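Local coordinates for protein mevalonate diphosphate decarboxylase (Legionella pneumophila, PDB 3LTO) that probably catalyses the ATP-dependent decarboxylation of mevalonate diphosphate to isopentenyl diphosphate, a step of isoprenoid biosynthesis, at residues I11-Y16 and H289-S294; I54-P57 and A63-F66; D78-L83 and G91-Q96; S230-C235 and V266-W271. All coordinates share one frame; numbering follows the deposited sequence.

Contact 1: residues I11-Y16 and H289-S294. With SO4 (sulfate ion), chain C; SO4 (sulfate ion), chain D.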
loop_
_atom_site.group_PDB
_atom_site.type_symbol
_atom_site.label_atom_id
_atom_site.label_comp_id
_atom_site.label_asym_id
_atom_site.label_seq_id
_atom_site.Cartn_x
_atom_site.Cartn_y
_atom_site.Cartn_z
ATOM N N ILE A 11 18.361 10.220 2.400
ATOM C CA ILE A 11 18.039 11.265 3.368
ATOM C C ILE A 11 16.630 11.822 3.127
ATOM O O ILE A 11 16.315 12.338 2.053
ATOM C CB ILE A 11 19.059 12.418 3.284
ATOM C CG1 ILE A 11 18.713 13.496 4.311
ATOM C CG2 ILE A 11 19.065 13.007 1.883
ATOM C CD1 ILE A 11 18.830 13.039 5.746
ATOM N N ALA A 12 15.790 11.713 4.148
ATOM C CA ALA A 12 14.411 12.166 4.069
ATOM C C ALA A 12 14.188 13.665 4.264
ATOM O O ALA A 12 14.715 14.269 5.197
ATOM C CB ALA A 12 13.569 11.381 5.079
ATOM N N LEU A 13 13.412 14.255 3.357
ATOM C CA LEU A 13 13.041 15.670 3.423
ATOM C C LEU A 13 11.750 15.737 4.263
ATOM O O LEU A 13 11.543 16.681 5.035
ATOM C CB LEU A 13 12.817 16.229 2.011
ATOM C CG LEU A 13 14.063 16.729 1.262
ATOM C CD1 LEU A 13 15.177 15.715 1.377
ATOM C CD2 LEU A 13 13.735 16.999 -0.196
ATOM N N ILE A 14 10.888 14.730 4.089
ATOM C CA ILE A 14 9.647 14.586 4.862
ATOM C C ILE A 14 9.921 13.294 5.652
ATOM O O ILE A 14 10.224 12.253 5.062
ATOM C CB ILE A 14 8.411 14.399 3.954
ATOM C CG1 ILE A 14 8.235 15.626 3.048
ATOM C CG2 ILE A 14 7.163 14.200 4.812
ATOM C CD1 ILE A 14 7.909 16.916 3.798
ATOM N N LYS A 15 9.817 13.358 6.975
ATOM C CA LYS A 15 10.152 12.212 7.825
ATOM C C LYS A 15 9.106 11.135 8.091
ATOM O O LYS A 15 7.958 11.425 8.396
ATOM C CB LYS A 15 10.639 12.707 9.196
ATOM C CG LYS A 15 11.580 13.909 9.187
ATOM C CD LYS A 15 12.905 13.591 8.535
ATOM C CE LYS A 15 13.864 14.768 8.653
ATOM N NZ LYS A 15 15.166 14.501 7.966
ATOM N N TYR A 16 9.540 9.882 7.999
ATOM C CA TYR A 16 8.701 8.734 8.303
ATOM C C TYR A 16 8.719 8.664 9.827
ATOM O O TYR A 16 7.682 8.600 10.473
ATOM C CB TYR A 16 9.309 7.464 7.703
ATOM C CG TYR A 16 8.902 6.188 8.408
ATOM C CD1 TYR A 16 7.559 5.893 8.662
ATOM C CD2 TYR A 16 9.867 5.269 8.817
ATOM C CE1 TYR A 16 7.196 4.714 9.309
ATOM C CE2 TYR A 16 9.518 4.095 9.455
ATOM C CZ TYR A 16 8.185 3.819 9.705
ATOM O OH TYR A 16 7.863 2.664 10.376
ATOM N N HIS A 289 22.595 18.122 7.744
ATOM C CA HIS A 289 22.755 17.855 6.322
ATOM C C HIS A 289 22.447 19.037 5.422
ATOM O O HIS A 289 21.438 19.731 5.576
ATOM C CB HIS A 289 21.877 16.673 5.900
ATOM C CG HIS A 289 22.226 15.391 6.587
ATOM N ND1 HIS A 289 22.868 14.354 5.946
ATOM C CD2 HIS A 289 22.074 15.001 7.874
ATOM C CE1 HIS A 289 23.100 13.382 6.810
ATOM N NE2 HIS A 289 22.628 13.750 7.987
ATOM N N LEU A 290 23.342 19.251 4.471
ATOM C CA LEU A 290 23.189 20.308 3.497
ATOM C C LEU A 290 22.991 19.658 2.130
ATOM O O LEU A 290 23.627 18.655 1.814
ATOM C CB LEU A 290 24.437 21.191 3.454
ATOM C CG LEU A 290 24.916 21.902 4.722
ATOM C CD1 LEU A 290 26.036 22.867 4.341
ATOM C CD2 LEU A 290 23.755 22.669 5.370
ATOM N N LEU A 291 22.096 20.235 1.334
ATOM C CA LEU A 291 21.817 19.760 -0.015
ATOM C C LEU A 291 21.838 20.977 -0.920
ATOM O O LEU A 291 21.128 21.958 -0.676
ATOM C CB LEU A 291 20.450 19.071 -0.083
ATOM C CG LEU A 291 20.393 17.683 0.556
ATOM C CD1 LEU A 291 18.964 17.162 0.536
ATOM C CD2 LEU A 291 21.320 16.739 -0.202
ATOM N N TYR A 292 22.673 20.915 -1.953
ATOM C CA TYR A 292 22.832 22.007 -2.909
ATOM C C TYR A 292 22.496 21.514 -4.301
ATOM O O TYR A 292 22.656 20.333 -4.598
ATOM C CB TYR A 292 24.285 22.490 -2.935
ATOM C CG TYR A 292 24.752 23.279 -1.735
ATOM C CD1 TYR A 292 24.492 24.642 -1.632
ATOM C CD2 TYR A 292 25.497 22.671 -0.727
ATOM C CE1 TYR A 292 24.966 25.382 -0.556
ATOM C CE2 TYR A 292 25.980 23.403 0.354
ATOM C CZ TYR A 292 25.712 24.756 0.432
ATOM O OH TYR A 292 26.195 25.489 1.491
ATOM N N ARG A 293 22.038 22.427 -5.152
ATOM C CA ARG A 293 21.727 22.093 -6.533
ATOM C C ARG A 293 23.051 21.893 -7.271
ATOM O O ARG A 293 24.084 22.410 -6.849
ATOM C CB ARG A 293 20.958 23.235 -7.199
ATOM C CG ARG A 293 19.533 23.402 -6.730
ATOM C CD ARG A 293 18.801 24.448 -7.558
ATOM N NE ARG A 293 18.756 25.740 -6.884
ATOM C CZ ARG A 293 19.724 26.644 -6.919
ATOM N NH1 ARG A 293 20.823 26.410 -7.612
ATOM N NH2 ARG A 293 19.601 27.767 -6.232
ATOM N N SER A 294 23.021 21.149 -8.372
ATOM C CA SER A 294 24.230 20.908 -9.153
ATOM C C SER A 294 24.823 22.229 -9.630
ATOM O O SER A 294 26.021 22.316 -9.869
ATOM C CB SER A 294 23.923 20.023 -10.358
ATOM O OG SER A 294 22.995 20.660 -11.217
HETATM S S SO4 C . 13.144 8.834 8.232
HETATM O O1 SO4 C . 12.130 9.365 7.305
HETATM O O2 SO4 C . 13.803 7.695 7.587
HETATM O O3 SO4 C . 14.121 9.893 8.521
HETATM O O4 SO4 C . 12.538 8.384 9.490
HETATM S S SO4 D . 10.668 0.796 11.721
HETATM O O1 SO4 D . 9.561 0.690 10.760
HETATM O O2 SO4 D . 11.904 0.262 11.129
HETATM O O3 SO4 D . 10.872 2.211 12.075
HETATM O O4 SO4 D . 10.337 0.035 12.938
#

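Contact 2: residues I54-P57 and A63-F66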
loop_
_atom_site.group_PDB
_atom_site.type_symbol
_atom_site.label_atom_id
_atom_site.label_comp_id
_atom_site.label_asym_id
_atom_site.label_seq_id
_atom_site.Cartn_x
_atom_site.Cartn_y
_atom_site.Cartn_z
ATOM N N ILE A 54 25.862 -15.645 11.890
ATOM C CA ILE A 54 26.820 -14.931 12.721
ATOM C C ILE A 54 27.060 -13.592 12.051
ATOM O O ILE A 54 27.244 -13.532 10.834
ATOM C CB ILE A 54 28.162 -15.679 12.832
ATOM C CG1 ILE A 54 27.967 -17.003 13.577
ATOM C CG2 ILE A 54 29.180 -14.809 13.532
ATOM C CD1 ILE A 54 29.244 -17.799 13.727
ATOM N N TRP A 55 27.049 -12.524 12.841
ATOM C CA TRP A 55 27.270 -11.182 12.316
ATOM C C TRP A 55 28.636 -10.640 12.718
ATOM O O TRP A 55 28.947 -10.513 13.906
ATOM C CB TRP A 55 26.183 -10.229 12.808
ATOM C CG TRP A 55 26.356 -8.835 12.285
ATOM C CD1 TRP A 55 26.446 -8.461 10.978
ATOM C CD2 TRP A 55 26.445 -7.629 13.055
ATOM N NE1 TRP A 55 26.584 -7.098 10.882
ATOM C CE2 TRP A 55 26.585 -6.560 12.141
ATOM C CE3 TRP A 55 26.421 -7.347 14.427
ATOM C CZ2 TRP A 55 26.698 -5.231 12.553
ATOM C CZ3 TRP A 55 26.535 -6.019 14.835
ATOM C CH2 TRP A 55 26.671 -4.980 13.898
ATOM N N GLU A 56 29.449 -10.319 11.716
ATOM C CA GLU A 56 30.776 -9.785 11.960
ATOM C C GLU A 56 30.977 -8.526 11.145
ATOM O O GLU A 56 31.451 -8.578 10.015
ATOM C CB GLU A 56 31.836 -10.820 11.594
ATOM C CG GLU A 56 33.268 -10.323 11.695
ATOM C CD GLU A 56 34.258 -11.358 11.195
ATOM O OE1 GLU A 56 33.922 -12.048 10.211
ATOM O OE2 GLU A 56 35.367 -11.478 11.771
ATOM N N PRO A 57 30.601 -7.371 11.707
ATOM C CA PRO A 57 30.770 -6.112 10.980
ATOM C C PRO A 57 32.263 -5.896 10.693
ATOM O O PRO A 57 33.116 -6.331 11.468
ATOM C CB PRO A 57 30.197 -5.081 11.949
ATOM C CG PRO A 57 30.552 -5.670 13.295
ATOM C CD PRO A 57 30.182 -7.128 13.100
ATOM N N ALA A 63 38.889 -5.239 7.917
ATOM C CA ALA A 63 39.217 -5.843 9.202
ATOM C C ALA A 63 38.024 -5.797 10.151
ATOM O O ALA A 63 37.195 -4.891 10.078
ATOM C CB ALA A 63 40.401 -5.118 9.827
ATOM N N PRO A 64 37.924 -6.779 11.055
ATOM C CA PRO A 64 36.822 -6.831 12.015
ATOM C C PRO A 64 36.641 -5.519 12.753
ATOM O O PRO A 64 37.611 -4.907 13.200
ATOM C CB PRO A 64 37.239 -7.955 12.951
ATOM C CG PRO A 64 37.923 -8.903 12.022
ATOM C CD PRO A 64 38.778 -7.976 11.178
ATOM N N GLU A 65 35.392 -5.081 12.865
ATOM C CA GLU A 65 35.092 -3.853 13.578
ATOM C C GLU A 65 34.757 -4.228 15.019
ATOM O O GLU A 65 34.125 -5.259 15.270
ATOM C CB GLU A 65 33.897 -3.151 12.932
ATOM C CG GLU A 65 33.478 -1.851 13.603
ATOM C CD GLU A 65 32.304 -1.205 12.889
ATOM O OE1 GLU A 65 32.439 -0.880 11.690
ATOM O OE2 GLU A 65 31.244 -1.031 13.518
ATOM N N PHE A 66 35.202 -3.407 15.963
ATOM C CA PHE A 66 34.931 -3.666 17.365
ATOM C C PHE A 66 33.525 -3.158 17.609
ATOM O O PHE A 66 33.275 -1.952 17.577
ATOM C CB PHE A 66 35.939 -2.932 18.255
ATOM C CG PHE A 66 35.859 -3.315 19.711
ATOM C CD1 PHE A 66 34.867 -2.796 20.528
ATOM C CD2 PHE A 66 36.777 -4.208 20.260
ATOM C CE1 PHE A 66 34.789 -3.157 21.871
ATOM C CE2 PHE A 66 36.708 -4.576 21.601
ATOM C CZ PHE A 66 35.711 -4.048 22.409
HETATM O O HOH W 1 33.380 -7.422 14.007
#

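Contact 3: residues D78-L83 and G91-Q96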
loop_
_atom_site.group_PDB
_atom_site.type_symbol
_atom_site.label_atom_id
_atom_site.label_comp_id
_atom_site.label_asym_id
_atom_site.label_seq_id
_atom_site.Cartn_x
_atom_site.Cartn_y
_atom_site.Cartn_z
ATOM N N ASP A 78 17.884 -11.179 12.738
ATOM C CA ASP A 78 16.469 -11.516 12.580
ATOM C C ASP A 78 16.014 -11.246 11.140
ATOM O O ASP A 78 15.187 -11.979 10.596
ATOM C CB ASP A 78 15.587 -10.695 13.529
ATOM C CG ASP A 78 15.590 -11.231 14.939
ATOM O OD1 ASP A 78 16.052 -12.375 15.144
ATOM O OD2 ASP A 78 15.112 -10.510 15.842
ATOM N N HIS A 79 16.545 -10.192 10.524
ATOM C CA HIS A 79 16.147 -9.877 9.160
ATOM C C HIS A 79 16.630 -10.955 8.201
ATOM O O HIS A 79 15.945 -11.274 7.230
ATOM C CB HIS A 79 16.684 -8.510 8.722
ATOM C CG HIS A 79 16.165 -8.064 7.391
ATOM N ND1 HIS A 79 14.824 -7.861 7.149
ATOM C CD2 HIS A 79 16.800 -7.815 6.223
ATOM C CE1 HIS A 79 14.654 -7.509 5.887
ATOM N NE2 HIS A 79 15.838 -7.473 5.302
ATOM N N LEU A 80 17.804 -11.521 8.464
ATOM C CA LEU A 80 18.303 -12.575 7.594
ATOM C C LEU A 80 17.404 -13.792 7.776
ATOM O O LEU A 80 16.991 -14.410 6.797
ATOM C CB LEU A 80 19.755 -12.948 7.922
ATOM C CG LEU A 80 20.309 -14.107 7.072
ATOM C CD1 LEU A 80 20.101 -13.767 5.595
ATOM C CD2 LEU A 80 21.800 -14.364 7.363
ATOM N N VAL A 81 17.094 -14.123 9.026
ATOM C CA VAL A 81 16.230 -15.266 9.329
ATOM C C VAL A 81 14.919 -15.085 8.579
ATOM O O VAL A 81 14.416 -16.001 7.925
ATOM C CB VAL A 81 15.936 -15.358 10.849
ATOM C CG1 VAL A 81 14.846 -16.391 11.123
ATOM C CG2 VAL A 81 17.217 -15.724 11.606
ATOM N N ARG A 82 14.384 -13.874 8.676
ATOM C CA ARG A 82 13.138 -13.519 8.017
ATOM C C ARG A 82 13.262 -13.801 6.525
ATOM O O ARG A 82 12.362 -14.381 5.915
ATOM C CB ARG A 82 12.835 -12.028 8.257
ATOM C CG ARG A 82 11.702 -11.448 7.414
ATOM C CD ARG A 82 11.442 -9.970 7.754
ATOM N NE ARG A 82 11.177 -9.804 9.180
ATOM C CZ ARG A 82 11.940 -9.107 10.018
ATOM N NH1 ARG A 82 13.030 -8.484 9.581
ATOM N NH2 ARG A 82 11.635 -9.072 11.309
ATOM N N LEU A 83 14.383 -13.397 5.940
ATOM C CA LEU A 83 14.593 -13.605 4.512
ATOM C C LEU A 83 14.741 -15.084 4.173
ATOM O O LEU A 83 14.218 -15.548 3.165
ATOM C CB LEU A 83 15.816 -12.805 4.032
ATOM C CG LEU A 83 15.654 -11.287 4.193
ATOM C CD1 LEU A 83 16.922 -10.569 3.759
ATOM C CD2 LEU A 83 14.468 -10.806 3.370
ATOM N N GLY A 91 19.700 -22.947 7.068
ATOM C CA GLY A 91 21.155 -22.941 7.086
ATOM C C GLY A 91 21.645 -21.590 7.565
ATOM O O GLY A 91 20.966 -20.578 7.367
ATOM N N GLY A 92 22.816 -21.561 8.194
ATOM C CA GLY A 92 23.348 -20.308 8.701
ATOM C C GLY A 92 24.305 -19.621 7.747
ATOM O O GLY A 92 24.829 -20.241 6.824
ATOM N N PHE A 93 24.538 -18.334 7.980
ATOM C CA PHE A 93 25.433 -17.541 7.146
ATOM C C PHE A 93 26.326 -16.665 8.011
ATOM O O PHE A 93 25.923 -16.240 9.101
ATOM C CB PHE A 93 24.629 -16.610 6.230
ATOM C CG PHE A 93 23.956 -17.302 5.083
ATOM C CD1 PHE A 93 24.648 -17.545 3.896
ATOM C CD2 PHE A 93 22.627 -17.712 5.183
ATOM C CE1 PHE A 93 24.024 -18.188 2.820
ATOM C CE2 PHE A 93 21.994 -18.357 4.117
ATOM C CZ PHE A 93 22.695 -18.595 2.930
ATOM N N LEU A 94 27.539 -16.415 7.533
ATOM C CA LEU A 94 28.450 -15.516 8.212
ATOM C C LEU A 94 28.110 -14.205 7.512
ATOM O O LEU A 94 28.157 -14.126 6.289
ATOM C CB LEU A 94 29.912 -15.888 7.945
ATOM C CG LEU A 94 30.963 -14.857 8.388
ATOM C CD1 LEU A 94 30.862 -14.610 9.878
ATOM C CD2 LEU A 94 32.363 -15.353 8.036
ATOM N N ILE A 95 27.720 -13.193 8.277
ATOM C CA ILE A 95 27.354 -11.905 7.701
ATOM C C ILE A 95 28.453 -10.882 7.943
ATOM O O ILE A 95 28.805 -10.600 9.081
ATOM C CB ILE A 95 26.056 -11.359 8.338
ATOM C CG1 ILE A 95 24.988 -12.450 8.343
ATOM C CG2 ILE A 95 25.567 -10.130 7.565
ATOM C CD1 ILE A 95 23.755 -12.096 9.135
ATOM N N GLN A 96 29.001 -10.339 6.864
ATOM C CA GLN A 96 30.036 -9.326 6.982
ATOM C C GLN A 96 29.544 -8.052 6.301
ATOM O O GLN A 96 29.472 -7.965 5.075
ATOM C CB GLN A 96 31.343 -9.829 6.359
ATOM C CG GLN A 96 32.036 -10.892 7.216
ATOM C CD GLN A 96 33.291 -11.442 6.573
ATOM O OE1 GLN A 96 34.195 -11.922 7.261
ATOM N NE2 GLN A 96 33.348 -11.391 5.243
#

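Contact 4: residues S230-C235 and V266-W271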
loop_
_atom_site.group_PDB
_atom_site.type_symbol
_atom_site.label_atom_id
_atom_site.label_comp_id
_atom_site.label_asym_id
_atom_site.label_seq_id
_atom_site.Cartn_x
_atom_site.Cartn_y
_atom_site.Cartn_z
ATOM N N SER A 230 11.293 27.691 -1.173
ATOM C CA SER A 230 10.211 27.040 -0.432
ATOM C C SER A 230 10.599 25.631 0.023
ATOM O O SER A 230 10.154 25.171 1.078
ATOM C CB SER A 230 8.934 26.962 -1.271
ATOM O OG SER A 230 8.268 28.211 -1.300
ATOM N N ILE A 231 11.409 24.941 -0.779
ATOM C CA ILE A 231 11.860 23.600 -0.419
ATOM C C ILE A 231 12.678 23.766 0.867
ATOM O O ILE A 231 12.477 23.042 1.851
ATOM C CB ILE A 231 12.731 22.972 -1.545
ATOM C CG1 ILE A 231 11.865 22.742 -2.786
ATOM C CG2 ILE A 231 13.344 21.645 -1.079
ATOM C CD1 ILE A 231 12.595 22.138 -3.967
ATOM N N TYR A 232 13.577 24.744 0.857
ATOM C CA TYR A 232 14.410 25.040 2.024
ATOM C C TYR A 232 13.554 25.284 3.276
ATOM O O TYR A 232 13.728 24.612 4.288
ATOM C CB TYR A 232 15.272 26.270 1.729
ATOM C CG TYR A 232 15.744 27.052 2.938
ATOM C CD1 TYR A 232 16.606 26.488 3.877
ATOM C CD2 TYR A 232 15.360 28.381 3.116
ATOM C CE1 TYR A 232 17.075 27.224 4.956
ATOM C CE2 TYR A 232 15.825 29.133 4.197
ATOM C CZ TYR A 232 16.683 28.548 5.111
ATOM O OH TYR A 232 17.165 29.295 6.165
ATOM N N GLN A 233 12.624 26.232 3.191
ATOM C CA GLN A 233 11.759 26.578 4.316
ATOM C C GLN A 233 10.920 25.408 4.823
ATOM O O GLN A 233 10.847 25.156 6.026
ATOM C CB GLN A 233 10.852 27.747 3.923
ATOM C CG GLN A 233 11.630 28.937 3.374
ATOM C CD GLN A 233 10.740 30.072 2.907
ATOM O OE1 GLN A 233 9.752 29.854 2.207
ATOM N NE2 GLN A 233 11.099 31.297 3.278
ATOM N N ILE A 234 10.284 24.692 3.907
ATOM C CA ILE A 234 9.472 23.548 4.286
ATOM C C ILE A 234 10.327 22.487 4.982
ATOM O O ILE A 234 9.973 22.006 6.057
ATOM C CB ILE A 234 8.794 22.917 3.051
ATOM C CG1 ILE A 234 7.907 23.955 2.356
ATOM C CG2 ILE A 234 7.957 21.717 3.471
ATOM C CD1 ILE A 234 7.410 23.506 1.000
ATOM N N CYS A 235 11.451 22.118 4.376
ATOM C CA CYS A 235 12.308 21.108 4.986
ATOM C C CYS A 235 12.806 21.572 6.345
ATOM O O CYS A 235 13.007 20.762 7.253
ATOM C CB CYS A 235 13.489 20.775 4.069
ATOM S SG CYS A 235 13.016 19.868 2.566
ATOM N N VAL A 266 23.611 30.686 11.299
ATOM C CA VAL A 266 24.496 31.181 10.259
ATOM C C VAL A 266 23.915 30.874 8.880
ATOM O O VAL A 266 23.935 31.716 7.984
ATOM C CB VAL A 266 25.907 30.558 10.393
ATOM C CG1 VAL A 266 26.708 30.765 9.119
ATOM C CG2 VAL A 266 26.641 31.203 11.567
ATOM N N ILE A 267 23.380 29.674 8.710
ATOM C CA ILE A 267 22.799 29.301 7.428
ATOM C C ILE A 267 21.630 30.225 7.077
ATOM O O ILE A 267 21.485 30.634 5.928
ATOM C CB ILE A 267 22.329 27.819 7.437
ATOM C CG1 ILE A 267 23.550 26.898 7.495
ATOM C CG2 ILE A 267 21.514 27.517 6.195
ATOM C CD1 ILE A 267 23.227 25.453 7.813
ATOM N N GLU A 268 20.805 30.562 8.065
ATOM C CA GLU A 268 19.670 31.445 7.828
ATOM C C GLU A 268 20.163 32.807 7.363
ATOM O O GLU A 268 19.681 33.343 6.367
ATOM C CB GLU A 268 18.841 31.619 9.098
ATOM C CG GLU A 268 18.166 30.378 9.585
ATOM C CD GLU A 268 17.288 30.643 10.792
ATOM O OE1 GLU A 268 17.819 31.048 11.846
ATOM O OE2 GLU A 268 16.063 30.448 10.682
ATOM N N LYS A 269 21.121 33.367 8.097
ATOM C CA LYS A 269 21.677 34.667 7.746
ATOM C C LYS A 269 22.300 34.589 6.357
ATOM O O LYS A 269 22.187 35.527 5.572
ATOM C CB LYS A 269 22.737 35.098 8.768
ATOM C CG LYS A 269 22.193 35.492 10.137
ATOM C CD LYS A 269 23.336 35.786 11.111
ATOM C CE LYS A 269 22.841 36.192 12.496
ATOM N NZ LYS A 269 22.147 37.513 12.485
ATOM N N PHE A 270 22.963 33.471 6.059
ATOM C CA PHE A 270 23.583 33.288 4.747
ATOM C C PHE A 270 22.499 33.379 3.676
ATOM O O PHE A 270 22.671 34.067 2.678
ATOM C CB PHE A 270 24.280 31.926 4.651
ATOM C CG PHE A 270 25.026 31.719 3.359
ATOM C CD1 PHE A 270 26.283 32.293 3.163
ATOM C CD2 PHE A 270 24.468 30.960 2.330
ATOM C CE1 PHE A 270 26.977 32.114 1.963
ATOM C CE2 PHE A 270 25.157 30.779 1.126
ATOM C CZ PHE A 270 26.412 31.356 0.946
ATOM N N TRP A 271 21.383 32.685 3.906
ATOM C CA TRP A 271 20.247 32.671 2.982
ATOM C C TRP A 271 19.654 34.069 2.769
ATOM O O TRP A 271 19.287 34.428 1.648
ATOM C CB TRP A 271 19.131 31.749 3.505
ATOM C CG TRP A 271 19.006 30.407 2.804
ATOM C CD1 TRP A 271 19.500 29.207 3.231
ATOM C CD2 TRP A 271 18.317 30.138 1.572
ATOM N NE1 TRP A 271 19.158 28.210 2.349
ATOM C CE2 TRP A 271 18.431 28.752 1.322
ATOM C CE3 TRP A 271 17.612 30.935 0.658
ATOM C CZ2 TRP A 271 17.866 28.141 0.190
ATOM C CZ3 TRP A 271 17.047 30.325 -0.474
ATOM C CH2 TRP A 271 17.178 28.943 -0.693
HETATM O O HOH W 2 16.694 32.029 5.938
#

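Contact 1: residues I11-Y16 and H289-S294
I11 places its CD1 methyl over the centre of one face of the H289 imidazole. CD1 lies 4.2 Å from the ring centroid and 7° off the ring normal, a CH-pi contact. With chi1 at -180°, I11 sends CG1 toward H289. The other branch turns to L291, with I11 CG2 4.4 Å from L291 CD1. L13 reaches the same methyl, its CD1 4.1 Å from L291 CD1. I11, L13 and L291 form the buried apolar side, and L219 and F223 of helix 208-224 pack on L13. H289, by contrast, is partly exposed, and its ring also meets H178. The contact spans two sheets: strand 2-12 is in the mixed six-stranded sheet and strand 288-292 in the antiparallel four-stranded one. The segments fall in the N- and C-terminal family regions. A classic beta bulge, L13 and I14 opposite L32, marks the corner. Past it the segment leaves H289-S294 and meets ions. Y16 N donates to O1 of sulfate C at 2.7 Å, nearly straight at 176°. Y16 OH donates to O1 of sulfate D at 2.6 Å; that oxygen lies in the ring plane, at its edge. R152, S149, R144 and K20 also bind these sulfates.

Contact 2: residues I54-P57 and A63-F66
The carbonyl of P57 meets the amide of E65, where the two backbones come closest, with CA atoms 5.5 Å apart. E65 N donates to P57 O at 2.9 Å with an N-H...O angle of 169°. The bond is straight at the hydrogen, but the donor sits 36° out of the carbonyl plane. A water adds a second link. It donates to P57 O at 2.8 Å and to E65 O at 2.6 Å. These segments stand at the exit of strand 54-55, on the loop that leads to helix 71-87.

The side chains add light packing. E56 and P64 lie side by side and point the same way, with E56 OE2 3.6 Å from P64 CG. The E56 chain is fully extended from chi1 (175°) outward and runs along P64. P57 CG stands 4.2 Å from E65 CB. On its own segment, P57 CD lies 3.7 Å above the W55 ring plane, over the ring centre. W55 NE1 is hydrogen-bonded to S97 OG of strand 93-99. P57 offers its carbonyl, which accepts from both E65 N and the water. The link therefore depends on backbone groups and not on side-chain identity.

Contact 3: residues D78-L83 and G91-Q96
L80 of helix 71-87 packs on F93 and I95 of strand 93-99. Helix and strand belong to a beta-alpha-beta crossover that starts at strand 54-55, and the two strands are parallel neighbours in the sheet. L80 has the most surface buried here, and one methyl, CD2, does the touching. L80 CG stands opposite the backbone N (chi1 177°), on the side of the sheet. I95 meets it tip to tip. I95 CD1 is 3.5 Å from L80 CD2, closer than carbon atoms normally sit, and I95 CG1 follows at 3.8 Å. F93 comes from another direction, its side chain crossing L80 at about a right angle. F93 CB lies 3.8 Å from L80 CD2, and the ring approaches only obliquely, through F93 CD2. F93 and I95 alternate with L94, which points away from the helix. All three touching residues are buried. L45 of strand 31-47 and A121 and L128 of helix 110-129 extend the same apolar layer.

No hydrogen bond crosses between the segments. H79 and R82 pair within the helix, and T118 binds H79 NE2. R82 NH1 donates to H79 ND1 at 3.1 Å and 142°; NH1 lies in the imidazole plane and ND1 in the guanidinium plane.

Contact 4: residues S230-C235 and V266-W271
Y232 lays its ring flat over the five-membered ring of the W271 indole. The centroids are 3.5 Å apart and the planes differ by 9°, a face-to-face stack. The pair joins two successive helices of the C-terminal domain, 228-247 and 258-274, which run roughly antiparallel at these segments. The two side chains slide past each other in opposite directions, so contact runs along the whole tyrosine. At its root, Y232 CB is 3.5 Å from W271 CZ2. Toward its end, Y232 CZ is 3.5 Å from W271 CD1. W271 NE1 sits 3.3 Å above the tyrosine ring plane, over its centre. A chi1 of 156° turns the Y232 ring away from its own backbone N and across to the other helix. W271 NE1 is hydrogen-bonded to P278 O, which satisfies the N-H of this buried residue and would restrain the indole's rotation. W236 meets the Y232 ring as well, while I267 packs on V280 of strand 279-281 and on F303 of helix 297-308.

The hydroxyl reaches the backbone of the second helix. Y232 OH lies 3.7 Å from E268 CA, and the side chain of E268 crosses the tyrosine at about a right angle. A water lies in plane at the ring edge, 2.8 Å from Y232 OH, and donates to E268 O at 3.3 Å.

In the fold
Contacts 1, 3 and 4 are buried; contact 2 is at the surface. The chemistry follows. Contact 2 relies on a backbone bond and a water, contact 3 on aliphatic carbon packing, contact 4 on stacked aromatics, and contact 1 on methyls and an imidazole face. Contacts 2 and 3 share one beta-alpha-beta unit, and strands 54-55 and 93-99 pair directly, I54 O with I95 N and E56 N with I95 O. Contacts 1 and 4 touch, L13 CG packing 3.6 Å from C235 SG of helix 228-247. Of the four, contact 1 is the one whose segments come from both family regions. Contacts 3 and 4 lie farthest apart, with centres about 43 Å from each other.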